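Local coordinates for putative exported protein (Bordetella pertussis Tohama I, PDB 2PFY) that binds pyroglutamic acid as an extracytoplasmic solute receptor of the DctP family, probably delivering it to a tripartite ATP-independent periplasmic transporter, at residues A[137-145]-A[175-183]; A[193-202]-A[254-265]. One frame throughout, in Å; residues are numbered along the deposited sequence.

Overall arrangement
Followed from the N terminus, the chain reaches strand 124-127, the partner that later segments of both contacts come to flank. Contact 1 then closes a loop of 29 residues, about half of them helical, when 175-183 returns beside 137-145 and brings the two-stranded parallel sheet of 141-144 and 159-162 up to the mixed sheet edged by 180-182. Contact 2 opens only afterwards: strand 198-201 runs antiparallel to 124-127, and 261-264, following helix 223-257, pairs in parallel with 198-201. The two closures are therefore in series, neither nested nor crossed. Their centres lie about 15 Å apart, and M180 of contact 1 packs on Y195 of contact 2.

Contact 1. Residues A[137-145]-A[175-183]; sequences LKGTRFRAY and GVIDAMLTS. With PCA (pyroglutamic acid), chain E.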
loop_
_atom_site.group_PDB
_atom_site.type_symbol
_atom_site.label_atom_id
_atom_site.label_comp_id
_atom_site.label_asym_id
_atom_site.label_seq_id
_atom_site.Cartn_x
_atom_site.Cartn_y
_atom_site.Cartn_z
ATOM N N LEU A 137 7.233 -1.671 -23.202
ATOM C CA LEU A 137 7.683 -2.305 -21.975
ATOM C C LEU A 137 8.006 -3.803 -22.131
ATOM O O LEU A 137 8.343 -4.486 -21.166
ATOM C CB LEU A 137 6.665 -2.032 -20.845
ATOM C CG LEU A 137 6.588 -0.559 -20.415
ATOM C CD1 LEU A 137 5.290 -0.294 -19.622
ATOM C CD2 LEU A 137 7.833 -0.142 -19.606
ATOM N N LYS A 138 7.945 -4.302 -23.367
ATOM C CA LYS A 138 8.179 -5.719 -23.621
ATOM C C LYS A 138 9.612 -6.067 -23.258
ATOM O O LYS A 138 10.553 -5.440 -23.762
ATOM C CB LYS A 138 7.893 -6.075 -25.104
ATOM C CG LYS A 138 8.168 -7.527 -25.418
ATOM C CD LYS A 138 7.081 -8.433 -24.902
ATOM C CE LYS A 138 7.471 -9.858 -25.184
ATOM N NZ LYS A 138 6.632 -10.769 -24.428
ATOM N N GLY A 139 9.776 -7.045 -22.363
ATOM C CA GLY A 139 11.096 -7.455 -21.903
ATOM C C GLY A 139 11.798 -6.487 -20.951
ATOM O O GLY A 139 12.928 -6.745 -20.527
ATOM N N THR A 140 11.144 -5.372 -20.628
ATOM C CA THR A 140 11.664 -4.410 -19.656
ATOM C C THR A 140 11.695 -5.029 -18.250
ATOM O O THR A 140 10.740 -5.696 -17.844
ATOM C CB THR A 140 10.836 -3.081 -19.699
ATOM O OG1 THR A 140 11.079 -2.425 -20.957
ATOM C CG2 THR A 140 11.244 -2.120 -18.596
ATOM N N ARG A 141 12.811 -4.832 -17.548
ATOM C CA ARG A 141 12.970 -5.219 -16.131
ATOM C C ARG A 141 12.131 -4.242 -15.331
ATOM O O ARG A 141 12.470 -3.079 -15.198
ATOM C CB ARG A 141 14.432 -5.143 -15.699
ATOM C CG ARG A 141 15.352 -6.076 -16.524
ATOM C CD ARG A 141 16.840 -5.772 -16.260
ATOM N NE ARG A 141 17.713 -6.797 -16.845
ATOM C CZ ARG A 141 19.017 -6.908 -16.602
ATOM N NH1 ARG A 141 19.610 -6.079 -15.761
ATOM N NH2 ARG A 141 19.728 -7.859 -17.198
ATOM N N PHE A 142 10.986 -4.714 -14.882
ATOM C CA PHE A 142 9.980 -3.807 -14.371
ATOM C C PHE A 142 9.778 -4.151 -12.891
ATOM O O PHE A 142 9.522 -5.307 -12.536
ATOM C CB PHE A 142 8.697 -3.967 -15.187
ATOM C CG PHE A 142 7.657 -2.896 -14.921
ATOM C CD1 PHE A 142 7.483 -1.836 -15.817
ATOM C CD2 PHE A 142 6.846 -2.953 -13.767
ATOM C CE1 PHE A 142 6.509 -0.862 -15.579
ATOM C CE2 PHE A 142 5.879 -1.960 -13.504
ATOM C CZ PHE A 142 5.707 -0.919 -14.405
ATOM N N ARG A 143 9.930 -3.158 -12.027
ATOM C CA ARG A 143 9.767 -3.382 -10.586
ATOM C C ARG A 143 8.384 -3.897 -10.221
ATOM O O ARG A 143 7.368 -3.320 -10.635
ATOM C CB ARG A 143 10.015 -2.087 -9.803
ATOM C CG ARG A 143 9.829 -2.267 -8.275
ATOM C CD ARG A 143 9.862 -0.977 -7.536
ATOM N NE ARG A 143 9.595 -1.246 -6.117
ATOM C CZ ARG A 143 8.724 -0.573 -5.372
ATOM N NH1 ARG A 143 8.096 0.477 -5.889
ATOM N NH2 ARG A 143 8.527 -0.921 -4.086
ATOM N N ALA A 144 8.338 -4.969 -9.431
ATOM C CA ALA A 144 7.096 -5.407 -8.777
ATOM C C ALA A 144 7.300 -5.279 -7.266
ATOM O O ALA A 144 8.428 -5.293 -6.812
ATOM C CB ALA A 144 6.781 -6.874 -9.120
ATOM N N TYR A 145 6.221 -5.140 -6.492
ATOM C CA TYR A 145 6.384 -4.960 -5.042
ATOM C C TYR A 145 5.437 -5.807 -4.207
ATOM O O TYR A 145 5.345 -5.644 -2.981
ATOM C CB TYR A 145 6.318 -3.475 -4.644
ATOM C CG TYR A 145 5.042 -2.749 -4.986
ATOM C CD1 TYR A 145 3.830 -3.093 -4.377
ATOM C CD2 TYR A 145 5.049 -1.676 -5.893
ATOM C CE1 TYR A 145 2.678 -2.428 -4.675
ATOM C CE2 TYR A 145 3.878 -0.999 -6.211
ATOM C CZ TYR A 145 2.690 -1.382 -5.604
ATOM O OH TYR A 145 1.505 -0.745 -5.866
ATOM N N GLY A 175 20.991 -1.225 -12.413
ATOM C CA GLY A 175 20.294 -1.740 -13.587
ATOM C C GLY A 175 19.441 -2.960 -13.340
ATOM O O GLY A 175 19.038 -3.646 -14.279
ATOM N N VAL A 176 19.135 -3.241 -12.082
ATOM C CA VAL A 176 18.289 -4.364 -11.773
ATOM C C VAL A 176 16.898 -4.082 -12.276
ATOM O O VAL A 176 16.197 -4.994 -12.694
ATOM C CB VAL A 176 18.296 -4.708 -10.236
ATOM C CG1 VAL A 176 17.093 -5.600 -9.849
ATOM C CG2 VAL A 176 19.632 -5.381 -9.857
ATOM N N ILE A 177 16.490 -2.816 -12.249
ATOM C CA ILE A 177 15.186 -2.453 -12.778
ATOM C C ILE A 177 15.335 -1.218 -13.667
ATOM O O ILE A 177 16.228 -0.408 -13.465
ATOM C CB ILE A 177 14.108 -2.230 -11.667
ATOM C CG1 ILE A 177 14.553 -1.141 -10.673
ATOM C CG2 ILE A 177 13.737 -3.591 -10.985
ATOM C CD1 ILE A 177 13.469 -0.702 -9.634
ATOM N N ASP A 178 14.432 -1.067 -14.629
ATOM C CA ASP A 178 14.499 0.071 -15.549
ATOM C C ASP A 178 13.211 0.889 -15.577
ATOM O O ASP A 178 13.192 1.968 -16.174
ATOM C CB ASP A 178 14.805 -0.413 -16.965
ATOM C CG ASP A 178 16.215 -0.967 -17.117
ATOM O OD1 ASP A 178 17.202 -0.232 -16.960
ATOM O OD2 ASP A 178 16.333 -2.162 -17.420
ATOM N N ALA A 179 12.148 0.376 -14.954
ATOM C CA ALA A 179 10.823 1.022 -14.915
ATOM C C ALA A 179 10.040 0.558 -13.671
ATOM O O ALA A 179 10.323 -0.498 -13.100
ATOM C CB ALA A 179 10.000 0.694 -16.198
HETATM N N MSE A 180 9.045 1.322 -13.247
HETATM C CA MSE A 180 8.279 0.854 -12.083
HETATM C C MSE A 180 6.880 1.423 -12.089
HETATM O O MSE A 180 6.530 2.304 -12.918
HETATM C CB MSE A 180 9.032 1.213 -10.787
HETATM C CG MSE A 180 9.230 2.684 -10.596
HETATM SE SE MSE A 180 9.810 3.026 -8.788
HETATM C CE MSE A 180 9.935 5.076 -8.887
ATOM N N LEU A 181 6.078 0.917 -11.160
ATOM C CA LEU A 181 4.728 1.375 -10.982
ATOM C C LEU A 181 4.587 1.647 -9.504
ATOM O O LEU A 181 4.857 0.757 -8.673
ATOM C CB LEU A 181 3.713 0.309 -11.407
ATOM C CG LEU A 181 2.243 0.642 -11.071
ATOM C CD1 LEU A 181 1.269 0.446 -12.248
ATOM C CD2 LEU A 181 1.773 -0.195 -9.868
ATOM N N THR A 182 4.213 2.883 -9.179
ATOM C CA THR A 182 4.092 3.313 -7.776
ATOM C C THR A 182 3.455 4.690 -7.754
ATOM O O THR A 182 3.313 5.321 -8.819
ATOM C CB THR A 182 5.464 3.273 -6.992
ATOM O OG1 THR A 182 5.222 3.420 -5.585
ATOM C CG2 THR A 182 6.496 4.364 -7.458
ATOM N N SER A 183 3.103 5.164 -6.552
ATOM C CA SER A 183 2.447 6.444 -6.387
ATOM C C SER A 183 3.446 7.585 -6.568
ATOM O O SER A 183 4.701 7.384 -6.489
ATOM C CB SER A 183 1.851 6.564 -4.975
ATOM O OG SER A 183 2.921 6.476 -4.043
HETATM N N PCA E . 4.364 2.867 -2.743
HETATM C CA PCA E . 4.613 1.492 -2.249
HETATM C CB PCA E . 3.395 0.637 -2.497
HETATM C CG PCA E . 2.417 1.506 -3.230
HETATM C CD PCA E . 3.063 2.848 -3.314
HETATM O OE PCA E . 2.519 3.846 -3.776
HETATM C C PCA E . 5.821 0.895 -2.945
HETATM O O PCA E . 6.393 -0.132 -2.562
HETATM O OXT PCA E . 6.249 1.461 -3.935
HETATM O O HOH W 1 6.746 -0.985 -9.038
#
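F142 and A179 meet at a single backbone bridge between strand 141-144 and the run leading into strand 180-182, which head roughly the same way, a small junction of the periplasmic binding-protein fold carrying part of the pyroglutamate pocket. The dense side lies between F142 and the run 179-181. With CG anti to the backbone N (chi1 -169°), the phenyl ring turns back across the partner: A179 CB touches F142 CD1 at 3.6 Å, M180 CA sits over one face, and L181 CB meets F142 CE2. Backbone bonds hold the register, R143 N giving to A179 O (2.9 Å) and D178 N to R141 O. A water bridges R143 O and L181 N.

The solvent side is looser: R141 NH1 bonds to G175 O from above the carbonyl plane, while R141 NE stays 4.9 Å from D178 OD2.

At the buried end the extended R143 side chain, whose NE is held by V163 O, presents two nitrogens to the ligand carboxylate. The Y145 ring lies with one face toward ligand CB, and S183 N and OG both bind ligand OE. T182 OG1 donates to ligand OXT at 2.8 Å, the oxygen that R143 NH1 grips at 2.9 Å.

Contact 2. Residues A[193-202]-A[254-265]; sequences WDYVKYYYDA and TLARNGMSVEPL
W193 lays its indole flat on N258, whose CB stands over the five-membered ring, 3.4 Å from its centroid. The amide of N258 continues the stack, its plane only 9° from the indole's, and is steadied by ND2 bonding to T254 O, which also takes N258 N from the opposite face of its plane. At the indole edge L255 CD2 touches W193 CE3 at 4.0 Å.

M260, a selenomethionine, lies between this stack and the strands. Its CG rests on W193 CB (3.7 Å), and a bend at chi3 (69°) brings CE against V196 CG2 and the backbone of Y198.

Y199 continues the apolar packing: L255 CD1 sits over its ring, V262 CG1 meets its edge, and Y126 packs edge-to-face against it. Parallel pairing bonds Y199 N to S261 O and Y199 O to E263 N, each at 2.8 Å, both on strand 261-264. Across the sheet, on the Y200 side, E263 OE1 accepts a hydrogen bond from a water that also touches Y200 OH, itself bonded to V131 N.

A Schellman motif at G259 ends helix 223-257 and turns the chain into strand 261-264, the parallel edge strand of a mixed sheet in this binding-protein fold.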
loop_
_atom_site.group_PDB
_atom_site.type_symbol
_atom_site.label_atom_id
_atom_site.label_comp_id
_atom_site.label_asym_id
_atom_site.label_seq_id
_atom_site.Cartn_x
_atom_site.Cartn_y
_atom_site.Cartn_z
ATOM N N TRP A 193 13.050 11.514 -9.509
ATOM C CA TRP A 193 13.614 12.314 -10.627
ATOM C C TRP A 193 15.124 12.111 -10.818
ATOM O O TRP A 193 15.635 12.421 -11.900
ATOM C CB TRP A 193 13.328 13.801 -10.467
ATOM C CG TRP A 193 13.666 14.368 -9.069
ATOM C CD1 TRP A 193 14.874 14.842 -8.643
ATOM C CD2 TRP A 193 12.760 14.488 -7.960
ATOM N NE1 TRP A 193 14.771 15.281 -7.334
ATOM C CE2 TRP A 193 13.477 15.069 -6.897
ATOM C CE3 TRP A 193 11.396 14.182 -7.780
ATOM C CZ2 TRP A 193 12.885 15.343 -5.648
ATOM C CZ3 TRP A 193 10.800 14.449 -6.529
ATOM C CH2 TRP A 193 11.555 15.027 -5.483
ATOM N N ASP A 194 15.834 11.588 -9.817
ATOM C CA ASP A 194 17.280 11.307 -9.972
ATOM C C ASP A 194 17.554 10.058 -10.813
ATOM O O ASP A 194 18.678 9.861 -11.283
ATOM C CB ASP A 194 17.980 11.152 -8.619
ATOM C CG ASP A 194 18.115 12.465 -7.869
ATOM O OD1 ASP A 194 18.076 13.532 -8.487
ATOM O OD2 ASP A 194 18.289 12.436 -6.647
ATOM N N TYR A 195 16.542 9.219 -11.016
ATOM C CA TYR A 195 16.773 7.945 -11.679
ATOM C C TYR A 195 15.803 7.534 -12.771
ATOM O O TYR A 195 16.102 6.613 -13.555
ATOM C CB TYR A 195 17.033 6.821 -10.635
ATOM C CG TYR A 195 15.944 6.606 -9.605
ATOM C CD1 TYR A 195 14.779 5.918 -9.939
ATOM C CD2 TYR A 195 16.074 7.092 -8.283
ATOM C CE1 TYR A 195 13.762 5.687 -8.989
ATOM C CE2 TYR A 195 15.066 6.842 -7.316
ATOM C CZ TYR A 195 13.922 6.136 -7.680
ATOM O OH TYR A 195 12.896 5.920 -6.770
ATOM N N VAL A 196 14.652 8.207 -12.854
ATOM C CA VAL A 196 13.725 8.027 -13.970
ATOM C C VAL A 196 13.362 9.384 -14.545
ATOM O O VAL A 196 13.619 10.406 -13.903
ATOM C CB VAL A 196 12.413 7.284 -13.589
ATOM C CG1 VAL A 196 12.579 5.790 -13.803
ATOM C CG2 VAL A 196 11.922 7.663 -12.132
ATOM N N LYS A 197 12.768 9.400 -15.742
ATOM C CA LYS A 197 12.465 10.666 -16.416
ATOM C C LYS A 197 11.004 10.946 -16.718
ATOM O O LYS A 197 10.605 12.107 -16.797
ATOM C CB LYS A 197 13.267 10.783 -17.724
ATOM C CG LYS A 197 14.577 11.530 -17.552
ATOM C CD LYS A 197 15.574 10.733 -16.686
ATOM C CE LYS A 197 16.305 11.654 -15.674
ATOM N NZ LYS A 197 16.957 10.920 -14.542
ATOM N N TYR A 198 10.223 9.903 -16.953
ATOM C CA TYR A 198 8.805 10.060 -17.333
ATOM C C TYR A 198 7.897 9.477 -16.273
ATOM O O TYR A 198 8.142 8.378 -15.817
ATOM C CB TYR A 198 8.525 9.342 -18.670
ATOM C CG TYR A 198 9.338 9.949 -19.780
ATOM C CD1 TYR A 198 8.834 10.998 -20.550
ATOM C CD2 TYR A 198 10.639 9.530 -20.012
ATOM C CE1 TYR A 198 9.611 11.589 -21.552
ATOM C CE2 TYR A 198 11.425 10.116 -21.032
ATOM C CZ TYR A 198 10.905 11.139 -21.783
ATOM O OH TYR A 198 11.702 11.703 -22.791
ATOM N N TYR A 199 6.844 10.207 -15.915
ATOM C CA TYR A 199 5.803 9.688 -15.024
ATOM C C TYR A 199 4.482 9.770 -15.766
ATOM O O TYR A 199 4.151 10.824 -16.324
ATOM C CB TYR A 199 5.757 10.518 -13.711
ATOM C CG TYR A 199 4.560 10.192 -12.866
ATOM C CD1 TYR A 199 4.553 9.045 -12.063
ATOM C CD2 TYR A 199 3.415 11.011 -12.875
ATOM C CE1 TYR A 199 3.447 8.730 -11.276
ATOM C CE2 TYR A 199 2.293 10.677 -12.106
ATOM C CZ TYR A 199 2.335 9.536 -11.304
ATOM O OH TYR A 199 1.236 9.185 -10.543
ATOM N N TYR A 200 3.731 8.677 -15.798
ATOM C CA TYR A 200 2.431 8.639 -16.447
ATOM C C TYR A 200 1.409 8.444 -15.337
ATOM O O TYR A 200 1.520 7.479 -14.564
ATOM C CB TYR A 200 2.346 7.478 -17.504
ATOM C CG TYR A 200 3.375 7.665 -18.619
ATOM C CD1 TYR A 200 3.086 8.472 -19.728
ATOM C CD2 TYR A 200 4.663 7.126 -18.505
ATOM C CE1 TYR A 200 4.047 8.706 -20.701
ATOM C CE2 TYR A 200 5.612 7.349 -19.452
ATOM C CZ TYR A 200 5.301 8.131 -20.559
ATOM O OH TYR A 200 6.270 8.352 -21.507
ATOM N N ASP A 201 0.431 9.354 -15.278
ATOM C CA ASP A 201 -0.591 9.405 -14.232
ATOM C C ASP A 201 -1.636 8.319 -14.543
ATOM O O ASP A 201 -2.761 8.609 -14.961
ATOM C CB ASP A 201 -1.203 10.832 -14.203
ATOM C CG ASP A 201 -2.188 11.062 -13.027
ATOM O OD1 ASP A 201 -2.429 10.130 -12.228
ATOM O OD2 ASP A 201 -2.726 12.198 -12.895
ATOM N N ALA A 202 -1.229 7.056 -14.381
ATOM C CA ALA A 202 -2.057 5.920 -14.764
ATOM C C ALA A 202 -3.292 5.714 -13.889
ATOM O O ALA A 202 -4.312 5.219 -14.361
ATOM C CB ALA A 202 -1.222 4.644 -14.788
ATOM N N THR A 254 5.395 18.087 -7.586
ATOM C CA THR A 254 6.786 17.984 -7.135
ATOM C C THR A 254 7.691 17.225 -8.131
ATOM O O THR A 254 8.838 17.638 -8.366
ATOM C CB THR A 254 6.894 17.380 -5.700
ATOM O OG1 THR A 254 6.198 18.225 -4.787
ATOM C CG2 THR A 254 8.377 17.276 -5.234
ATOM N N LEU A 255 7.190 16.116 -8.674
ATOM C CA LEU A 255 7.918 15.340 -9.679
ATOM C C LEU A 255 8.266 16.249 -10.867
ATOM O O LEU A 255 9.415 16.268 -11.300
ATOM C CB LEU A 255 7.031 14.176 -10.178
ATOM C CG LEU A 255 6.582 13.159 -9.098
ATOM C CD1 LEU A 255 5.719 12.113 -9.763
ATOM C CD2 LEU A 255 7.796 12.480 -8.360
ATOM N N ALA A 256 7.268 16.998 -11.355
ATOM C CA ALA A 256 7.430 17.901 -12.510
ATOM C C ALA A 256 8.343 19.065 -12.221
ATOM O O ALA A 256 9.184 19.412 -13.070
ATOM C CB ALA A 256 6.070 18.402 -13.054
ATOM N N ARG A 257 8.229 19.651 -11.027
ATOM C CA ARG A 257 9.120 20.778 -10.638
ATOM C C ARG A 257 10.575 20.333 -10.667
ATOM O O ARG A 257 11.489 21.107 -11.035
ATOM C CB ARG A 257 8.728 21.332 -9.264
ATOM C CG ARG A 257 9.613 22.447 -8.736
ATOM C CD ARG A 257 8.964 23.149 -7.537
ATOM N NE ARG A 257 8.739 22.252 -6.412
ATOM C CZ ARG A 257 7.585 21.662 -6.071
ATOM N NH1 ARG A 257 6.426 21.824 -6.769
ATOM N NH2 ARG A 257 7.595 20.880 -4.989
ATOM N N ASN A 258 10.805 19.080 -10.283
ATOM C CA ASN A 258 12.149 18.522 -10.281
ATOM C C ASN A 258 12.620 17.925 -11.602
ATOM O O ASN A 258 13.626 17.212 -11.630
ATOM C CB ASN A 258 12.268 17.516 -9.135
ATOM C CG ASN A 258 12.361 18.228 -7.808
ATOM O OD1 ASN A 258 13.405 18.804 -7.507
ATOM N ND2 ASN A 258 11.244 18.294 -7.068
ATOM N N GLY A 259 11.873 18.222 -12.667
ATOM C CA GLY A 259 12.257 17.958 -14.060
ATOM C C GLY A 259 11.749 16.669 -14.708
ATOM O O GLY A 259 12.119 16.363 -15.858
HETATM N N MSE A 260 10.929 15.888 -14.001
HETATM C CA MSE A 260 10.265 14.746 -14.656
HETATM C C MSE A 260 9.254 15.255 -15.667
HETATM O O MSE A 260 8.591 16.278 -15.456
HETATM C CB MSE A 260 9.543 13.827 -13.643
HETATM C CG MSE A 260 10.476 13.167 -12.691
HETATM SE SE MSE A 260 9.682 11.507 -11.948
HETATM C CE MSE A 260 9.703 10.392 -13.586
ATOM N N SER A 261 9.128 14.539 -16.775
ATOM C CA SER A 261 8.000 14.781 -17.620
ATOM C C SER A 261 6.810 14.132 -16.923
ATOM O O SER A 261 6.845 12.953 -16.591
ATOM C CB SER A 261 8.260 14.196 -19.019
ATOM O OG SER A 261 7.051 14.171 -19.742
ATOM N N VAL A 262 5.771 14.902 -16.644
ATOM C CA VAL A 262 4.551 14.316 -16.069
ATOM C C VAL A 262 3.484 14.329 -17.132
ATOM O O VAL A 262 3.157 15.392 -17.661
ATOM C CB VAL A 262 4.078 15.044 -14.765
ATOM C CG1 VAL A 262 2.644 14.632 -14.384
ATOM C CG2 VAL A 262 5.049 14.724 -13.631
ATOM N N GLU A 263 2.951 13.151 -17.442
ATOM C CA GLU A 263 1.966 13.006 -18.512
ATOM C C GLU A 263 0.704 12.247 -18.126
ATOM O O GLU A 263 0.735 11.408 -17.214
ATOM C CB GLU A 263 2.649 12.371 -19.727
ATOM C CG GLU A 263 3.454 13.420 -20.500
ATOM C CD GLU A 263 4.143 12.864 -21.685
ATOM O OE1 GLU A 263 5.089 12.085 -21.503
ATOM O OE2 GLU A 263 3.741 13.206 -22.810
ATOM N N PRO A 264 -0.420 12.542 -18.810
ATOM C CA PRO A 264 -1.584 11.710 -18.565
ATOM C C PRO A 264 -1.332 10.315 -19.139
ATOM O O PRO A 264 -0.322 10.068 -19.790
ATOM C CB PRO A 264 -2.721 12.403 -19.350
ATOM C CG PRO A 264 -2.157 13.662 -19.869
ATOM C CD PRO A 264 -0.679 13.595 -19.819
ATOM N N LEU A 265 -2.251 9.412 -18.879
ATOM C CA LEU A 265 -2.111 8.049 -19.316
ATOM C C LEU A 265 -2.390 8.019 -20.839
ATOM O O LEU A 265 -3.447 8.492 -21.282
ATOM C CB LEU A 265 -3.127 7.173 -18.556
ATOM C CG LEU A 265 -3.098 5.671 -18.881
ATOM C CD1 LEU A 265 -1.711 5.106 -18.608
ATOM C CD2 LEU A 265 -4.154 4.905 -18.117
HETATM O O HOH W 2 5.826 11.522 -18.959
HETATM O O HOH W 3 5.821 10.319 -23.249
#